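Local coordinates for protein dUTPase (Streptococcus mutans, PDB 3H6X) that probably catalyses the hydrolysis of dUTP to dUMP and diphosphate as a trimeric, magnesium-dependent dUTPase, at residues B[64-67]-B[68-72]; B[87-90]-B[91-94]. All blocks are in the same frame, centred on the assembly; numbering follows the deposited sequence.

Contact 1. Residues B[64-67]-B[68-72]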
loop_
_atom_site.group_PDB
_atom_site.type_symbol
_atom_site.label_atom_id
_atom_site.label_comp_id
_atom_site.label_asym_id
_atom_site.label_seq_id
_atom_site.Cartn_x
_atom_site.Cartn_y
_atom_site.Cartn_z
ATOM N N LEU B 64 -2.637 -6.250 -4.507
ATOM C CA LEU B 64 -1.355 -6.552 -5.158
ATOM C C LEU B 64 -0.314 -5.600 -4.618
ATOM O O LEU B 64 -0.500 -4.388 -4.676
ATOM C CB LEU B 64 -1.465 -6.318 -6.661
ATOM C CG LEU B 64 -2.568 -7.074 -7.394
ATOM C CD1 LEU B 64 -2.489 -6.757 -8.885
ATOM C CD2 LEU B 64 -2.432 -8.571 -7.121
ATOM N N PHE B 65 0.762 -6.151 -4.064
ATOM C CA PHE B 65 1.859 -5.339 -3.548
ATOM C C PHE B 65 3.105 -5.554 -4.368
ATOM O O PHE B 65 3.324 -6.620 -4.951
ATOM C CB PHE B 65 2.178 -5.691 -2.080
ATOM C CG PHE B 65 1.019 -5.503 -1.149
ATOM C CD1 PHE B 65 0.611 -4.232 -0.770
ATOM C CD2 PHE B 65 0.339 -6.599 -0.651
ATOM C CE1 PHE B 65 -0.472 -4.063 0.095
ATOM C CE2 PHE B 65 -0.733 -6.441 0.203
ATOM C CZ PHE B 65 -1.131 -5.169 0.589
ATOM N N ASP B 66 3.944 -4.528 -4.397
ATOM C CA ASP B 66 5.233 -4.627 -5.049
ATOM C C ASP B 66 6.051 -5.726 -4.367
ATOM O O ASP B 66 5.863 -6.024 -3.187
ATOM C CB ASP B 66 5.987 -3.306 -4.844
ATOM C CG ASP B 66 6.605 -2.784 -6.114
ATOM O OD1 ASP B 66 6.826 -3.585 -7.058
ATOM O OD2 ASP B 66 6.827 -1.565 -6.188
ATOM N N ARG B 67 6.951 -6.340 -5.110
ATOM C CA ARG B 67 7.965 -7.192 -4.488
ATOM C C ARG B 67 9.075 -6.297 -3.987
ATOM O O ARG B 67 9.418 -5.312 -4.635
ATOM C CB ARG B 67 8.526 -8.184 -5.501
ATOM C CG ARG B 67 7.516 -9.192 -6.030
ATOM C CD ARG B 67 8.221 -10.302 -6.776
ATOM N NE ARG B 67 8.925 -11.203 -5.872
ATOM C CZ ARG B 67 10.128 -11.716 -6.108
ATOM N NH1 ARG B 67 10.783 -11.408 -7.228
ATOM N NH2 ARG B 67 10.684 -12.523 -5.226
ATOM N N SER B 68 9.622 -6.635 -2.821
ATOM C CA SER B 68 10.639 -5.829 -2.174
ATOM C C SER B 68 11.790 -5.530 -3.115
ATOM O O SER B 68 12.306 -4.417 -3.159
ATOM C CB SER B 68 11.150 -6.555 -0.912
ATOM O OG SER B 68 12.320 -5.925 -0.399
ATOM N N SER B 69 12.186 -6.523 -3.899
ATOM C CA SER B 69 13.383 -6.361 -4.733
ATOM C C SER B 69 13.136 -5.544 -6.010
ATOM O O SER B 69 14.083 -5.147 -6.683
ATOM C CB SER B 69 13.965 -7.717 -5.105
ATOM O OG SER B 69 13.037 -8.462 -5.869
ATOM N N ASN B 70 11.878 -5.268 -6.349
ATOM C CA ASN B 70 11.623 -4.549 -7.607
ATOM C C ASN B 70 12.361 -3.201 -7.692
ATOM O O ASN B 70 13.088 -2.974 -8.643
ATOM C CB ASN B 70 10.134 -4.355 -7.860
ATOM C CG ASN B 70 9.475 -5.589 -8.423
ATOM O OD1 ASN B 70 10.153 -6.514 -8.879
ATOM N ND2 ASN B 70 8.129 -5.610 -8.399
ATOM N N PRO B 71 12.209 -2.329 -6.679
ATOM C CA PRO B 71 12.842 -1.018 -6.858
ATOM C C PRO B 71 14.356 -1.059 -6.773
ATOM O O PRO B 71 15.032 -0.484 -7.620
ATOM C CB PRO B 71 12.291 -0.174 -5.698
ATOM C CG PRO B 71 11.134 -0.926 -5.141
ATOM C CD PRO B 71 11.204 -2.345 -5.597
ATOM N N ARG B 72 14.902 -1.702 -5.748
ATOM C CA ARG B 72 16.348 -1.595 -5.593
ATOM C C ARG B 72 17.136 -2.535 -6.498
ATOM O O ARG B 72 18.289 -2.254 -6.797
ATOM C CB ARG B 72 16.793 -1.675 -4.129
ATOM C CG ARG B 72 16.732 -3.018 -3.500
ATOM C CD ARG B 72 17.430 -2.939 -2.142
ATOM N NE ARG B 72 17.318 -4.151 -1.336
ATOM C CZ ARG B 72 17.298 -5.392 -1.817
ATOM N NH1 ARG B 72 17.414 -5.608 -3.115
ATOM N NH2 ARG B 72 17.190 -6.424 -0.990
#
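The carboxylate of Asp66 and the amide of Asn70 are tilted 65° against each other and meet through one bond. Asn70 ND2 donates to Asp66 OD1 over 2.8 Å with a nearly linear N-H...O angle of 169°; the oxygen lies in the plane of the amide and is approached almost along its own C-O bond. Over one face of the Arg67 guanidinium sits the hydroxyl of Ser69, but OG stays 4.0 Å from NH1, a loose approach. The Asn70 side chain starts beside its own backbone N, with CG anti to the carbonyl carbon (chi1 -80°), which turns the amide back toward the Asp66 carboxylate.

In addition, the backbone closes a turn: Asn70 N donates to Arg67 O over 3.0 Å. Asn70 CB and Pro71 CD also pack against Arg67 O, at 3.4 and 3.6 Å respectively. Gln102 of the second subunit packs on Ser68 and Pro71.

Arg67-Ser68-Ser69 is consistent with conserved motif II of trimeric dUTPases, which carries an Arg-Ser pair. Where the strand gives way to the helix, both buried polar groups use two bonds each: the carboxylate is gripped by Asn70 ND2 and the backbone N of Leu78, and the amide nitrogen by Asp66 OD1 and the carbonyl of Val119, which fixes the rotation of the amide.

Contact 2. Residues B[87-90]-B[91-94]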
loop_
_atom_site.group_PDB
_atom_site.type_symbol
_atom_site.label_atom_id
_atom_site.label_comp_id
_atom_site.label_asym_id
_atom_site.label_seq_id
_atom_site.Cartn_x
_atom_site.Cartn_y
_atom_site.Cartn_z
ATOM N N GLY B 87 -13.796 -8.370 -6.142
ATOM C CA GLY B 87 -14.317 -9.706 -6.379
ATOM C C GLY B 87 -15.117 -9.816 -7.663
ATOM O O GLY B 87 -15.258 -10.895 -8.220
ATOM N N ASP B 88 -15.668 -8.704 -8.121
ATOM C CA ASP B 88 -16.463 -8.745 -9.344
ATOM C C ASP B 88 -15.670 -8.426 -10.602
ATOM O O ASP B 88 -16.239 -8.320 -11.668
ATOM C CB ASP B 88 -17.756 -7.910 -9.232
ATOM C CG ASP B 88 -17.520 -6.514 -8.670
ATOM O OD1 ASP B 88 -16.356 -6.083 -8.545
ATOM O OD2 ASP B 88 -18.529 -5.841 -8.356
ATOM N N TYR B 89 -14.357 -8.266 -10.469
ATOM C CA TYR B 89 -13.514 -8.047 -11.641
ATOM C C TYR B 89 -13.407 -9.369 -12.415
ATOM O O TYR B 89 -13.438 -9.395 -13.641
ATOM C CB TYR B 89 -12.145 -7.531 -11.178
ATOM C CG TYR B 89 -11.203 -7.104 -12.289
ATOM C CD1 TYR B 89 -11.539 -6.083 -13.173
ATOM C CD2 TYR B 89 -9.960 -7.692 -12.404
ATOM C CE1 TYR B 89 -10.639 -5.690 -14.189
ATOM C CE2 TYR B 89 -9.074 -7.327 -13.393
ATOM C CZ TYR B 89 -9.412 -6.334 -14.274
ATOM O OH TYR B 89 -8.488 -5.991 -15.244
ATOM N N TYR B 90 -13.328 -10.473 -11.670
ATOM C CA TYR B 90 -13.289 -11.836 -12.211
ATOM C C TYR B 90 -14.341 -12.073 -13.280
ATOM O O TYR B 90 -15.528 -11.846 -13.048
ATOM C CB TYR B 90 -13.512 -12.801 -11.043
ATOM C CG TYR B 90 -13.576 -14.275 -11.354
ATOM C CD1 TYR B 90 -12.427 -14.987 -11.708
ATOM C CD2 TYR B 90 -14.783 -14.973 -11.235
ATOM C CE1 TYR B 90 -12.492 -16.364 -11.958
ATOM C CE2 TYR B 90 -14.846 -16.336 -11.473
ATOM C CZ TYR B 90 -13.709 -17.027 -11.837
ATOM O OH TYR B 90 -13.781 -18.394 -12.065
ATOM N N ASN B 91 -13.891 -12.551 -14.439
ATOM C CA ASN B 91 -14.791 -12.917 -15.535
ATOM C C ASN B 91 -15.633 -11.772 -16.111
ATOM O O ASN B 91 -16.670 -12.025 -16.738
ATOM C CB ASN B 91 -15.687 -14.094 -15.135
ATOM C CG ASN B 91 -14.989 -15.429 -15.264
ATOM O OD1 ASN B 91 -13.949 -15.536 -15.916
ATOM N ND2 ASN B 91 -15.571 -16.473 -14.653
ATOM N N ASN B 92 -15.191 -10.529 -15.931
ATOM C CA ASN B 92 -15.900 -9.399 -16.539
ATOM C C ASN B 92 -15.855 -9.529 -18.070
ATOM O O ASN B 92 -14.967 -10.192 -18.608
ATOM C CB ASN B 92 -15.368 -8.042 -16.033
ATOM C CG ASN B 92 -13.998 -7.684 -16.613
ATOM O OD1 ASN B 92 -12.982 -7.632 -15.899
ATOM N ND2 ASN B 92 -13.968 -7.427 -17.909
ATOM N N PRO B 93 -16.847 -8.946 -18.767
ATOM C CA PRO B 93 -16.953 -9.149 -20.216
ATOM C C PRO B 93 -15.875 -8.441 -21.024
ATOM O O PRO B 93 -15.764 -8.740 -22.219
ATOM C CB PRO B 93 -18.318 -8.539 -20.573
ATOM C CG PRO B 93 -18.941 -8.074 -19.311
ATOM C CD PRO B 93 -17.901 -8.064 -18.235
ATOM N N ASN B 94 -15.121 -7.536 -20.416
ATOM C CA ASN B 94 -14.140 -6.729 -21.152
ATOM C C ASN B 94 -12.780 -7.414 -21.261
ATOM O O ASN B 94 -12.180 -7.444 -22.336
ATOM C CB ASN B 94 -13.963 -5.351 -20.506
ATOM C CG ASN B 94 -15.221 -4.507 -20.558
ATOM O OD1 ASN B 94 -16.102 -4.728 -21.395
ATOM N ND2 ASN B 94 -15.305 -3.517 -19.668
#
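Tyr89 and Asn92 are the ends of a type II beta turn on the surface, in the long loop that leads from strand 82-85 to strand 100-105; Gly87-Asp88-Tyr89 is consistent with conserved motif III of trimeric dUTPases. The turn is closed by Asn92 N, which donates to Tyr89 O at 3.1 Å, and Asn91 supplies the positive phi (62°) that its third position requires. Two side-chain pairs accompany it. In the first, the amide of Asn91 lies over a face of the Tyr90 ring, the planes 30° apart: CG stands 3.8 Å above the ring centre and ND2 comes within 3.3 Å of CE2. In the second, the Asn92 side chain runs alongside Tyr89; its CG sits between the backbone N and the carbonyl carbon (chi1 73°), which brings it back to 3.5 Å from Tyr89 O.

Tyr90 OH is held by Glu8, Tyr89 OH by Asn95 and the carbonyl of His98. Asp88 OD2 is hydrogen-bonded to Thr24 OG1 of the third subunit. While the Asn91 amide faces the Tyr90 ring, its OD1 accepts from Lys53, whose charge probably polarises the amide and whose bond joins the loop to strand 52-55.

Contacts 1 and 2 lie in series along the chain, on opposite sides of its centre, with their own centres 26 Å apart and their nearest atoms about 8 Å apart, so neither touches the other. They are joined through the sheet: strand 60-66, which runs into contact 1, pairs antiparallel with strand 82-85, which precedes contact 2, and Leu64 shares backbone hydrogen bonding with Gly83. Contact 1 packs on Gln102 of the second subunit, while Asp88 of contact 2 reaches the third. In trimeric dUTPases each active site takes motif II from one subunit and motif III from another, so the two contacts of one chain probably serve different sites.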